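3-oxoacyl-[acyl-carrier-protein] synthase 2 (Rickettsia rickettsii, PDB 4JGA) catalyses the decarboxylative condensation of malonyl-ACP with a growing acyl chain, probably the elongation step of type II fatty acid synthesis. Local coordinates at residues S89-F94 and I156-I161. Sequence-based numbering, arbitrary orientation.
Sequences SKMDKF and IPASLI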
# COMPACT_ATOMS: atom_id res chain seq x y z
N SER A 89 16.29 -7.51 13.61
CA SER A 89 15.90 -8.90 13.89
C SER A 89 14.49 -9.01 14.51
O SER A 89 13.86 -10.05 14.40
CB SER A 89 16.91 -9.61 14.78
OG SER A 89 16.88 -9.05 16.07
N LYS A 90 13.98 -7.92 15.07
CA LYS A 90 12.62 -7.88 15.64
C LYS A 90 11.54 -7.75 14.57
O LYS A 90 10.38 -8.00 14.85
CB LYS A 90 12.48 -6.68 16.56
CG LYS A 90 13.61 -6.52 17.53
CD LYS A 90 13.57 -7.59 18.57
CE LYS A 90 14.60 -7.24 19.63
NZ LYS A 90 14.88 -8.48 20.37
N MET A 91 11.93 -7.31 13.37
CA MET A 91 11.00 -7.09 12.27
C MET A 91 10.62 -8.40 11.60
O MET A 91 11.33 -9.39 11.73
CB MET A 91 11.62 -6.13 11.24
CG MET A 91 12.21 -4.83 11.83
SD MET A 91 11.04 -3.82 12.76
CE MET A 91 10.20 -3.02 11.47
N ASP A 92 9.48 -8.41 10.91
CA ASP A 92 9.08 -9.55 10.11
C ASP A 92 10.12 -9.80 8.99
O ASP A 92 10.76 -8.87 8.48
CB ASP A 92 7.71 -9.34 9.49
CG ASP A 92 7.13 -10.61 8.89
OD1 ASP A 92 6.56 -11.41 9.69
OD2 ASP A 92 7.30 -10.84 7.66
N LYS A 93 10.26 -11.06 8.63
CA LYS A 93 11.16 -11.46 7.55
C LYS A 93 10.93 -10.75 6.23
O LYS A 93 11.89 -10.57 5.50
CB LYS A 93 11.09 -12.96 7.32
CG LYS A 93 11.90 -13.71 8.35
CD LYS A 93 11.37 -15.11 8.57
CE LYS A 93 11.65 -16.02 7.41
NZ LYS A 93 12.61 -17.02 7.91
N PHE A 94 9.69 -10.35 5.90
CA PHE A 94 9.50 -9.59 4.65
C PHE A 94 10.37 -8.34 4.70
O PHE A 94 10.94 -7.96 3.69
CB PHE A 94 8.04 -9.28 4.28
CG PHE A 94 7.49 -8.02 4.89
CD1 PHE A 94 6.92 -8.04 6.16
CD2 PHE A 94 7.50 -6.82 4.19
CE1 PHE A 94 6.43 -6.89 6.74
CE2 PHE A 94 7.02 -5.68 4.76
CZ PHE A 94 6.46 -5.71 6.03
N ILE A 156 3.94 -3.80 16.55
CA ILE A 156 3.31 -2.96 15.53
C ILE A 156 4.27 -2.62 14.40
O ILE A 156 4.02 -2.98 13.24
CB ILE A 156 2.63 -1.70 16.12
CG1 ILE A 156 1.48 -2.11 17.06
CG2 ILE A 156 2.12 -0.81 15.00
CD1 ILE A 156 0.34 -2.84 16.37
N PRO A 157 5.40 -1.93 14.70
CA PRO A 157 6.31 -1.64 13.55
C PRO A 157 6.80 -2.89 12.80
O PRO A 157 7.01 -2.86 11.57
CB PRO A 157 7.47 -0.85 14.21
CG PRO A 157 7.41 -1.19 15.67
CD PRO A 157 5.93 -1.37 15.95
N ALA A 158 6.99 -3.99 13.53
CA ALA A 158 7.49 -5.22 12.91
C ALA A 158 6.53 -5.81 11.90
O ALA A 158 6.95 -6.57 11.01
CB ALA A 158 7.78 -6.25 13.98
N SER A 159 5.25 -5.46 12.05
CA SER A 159 4.16 -5.97 11.25
C SER A 159 3.69 -5.01 10.14
O SER A 159 2.92 -5.40 9.25
CB SER A 159 2.93 -6.21 12.13
OG SER A 159 3.18 -7.18 13.15
N LEU A 160 4.12 -3.76 10.17
CA LEU A 160 3.59 -2.77 9.23
C LEU A 160 4.30 -2.80 7.89
O LEU A 160 5.52 -2.72 7.82
CB LEU A 160 3.71 -1.38 9.82
CG LEU A 160 2.79 -0.98 10.96
CD1 LEU A 160 3.15 0.41 11.45
CD2 LEU A 160 1.35 -0.96 10.47
N ILE A 161 3.51 -2.90 6.82
CA ILE A 161 4.10 -2.91 5.45
C ILE A 161 5.06 -1.75 5.21
O ILE A 161 6.12 -1.91 4.60
CB ILE A 161 3.00 -3.03 4.36
CG1 ILE A 161 2.41 -4.44 4.43
CG2 ILE A 161 3.59 -2.80 2.97
CD1 ILE A 161 1.22 -4.71 3.53
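The ring of F94 offers its edge, not a face, to the oxygens around it: the carbonyl O atoms of L160 and I161 and the carboxylate OD2 of D92 all lie near the ring plane, where the slightly positive ring hydrogens point. L160 O is the nearer of the two carbonyls, 3.6 Å from F94 CZ, while the CA of I161 meets CZ obliquely. CB of F94 already points toward 156-161, and with chi1 at 87°, CG in the crowded position between backbone N and carbonyl carbon, the ring is carried to the L160-I161 backbone. The other flat group, the carboxylate of D92, is met from above its plane: F94 N donates to D92 OD2 from 31° out of it, at 3.0 Å and almost straight along N-H. This is the N-cap of helix 93-109, with the D92 side chain turned anti to its own N; OD1 bonds M135 N of helix 133-146, so one carboxylate serves two helices. Partial charge at these helix starts probably stabilises its negative form.

The fold is the thiolase-type fold of beta-ketoacyl synthases, and here the turn leading into helix 93-109 lies against the C-terminal end of helix 155-159, close to the second subunit. One backbone bond joins them, from D92 N to A158 O at 3.1 Å, in the carbonyl plane and on a lone pair. The CA atoms of M91 and A158 come within 4.0 Å, a close approach in keeping with the small side chain of A158, whose CB rests 3.3 Å from K90 O. M91, bent at chi2 and chi3, curls alongside: SD passes A158 CA at 3.8 Å and the terminal CE reaches P157 O at 3.2 Å. L163 and L167 of helix 163-172 pack on the M91 side chain, as does M292 of the second subunit.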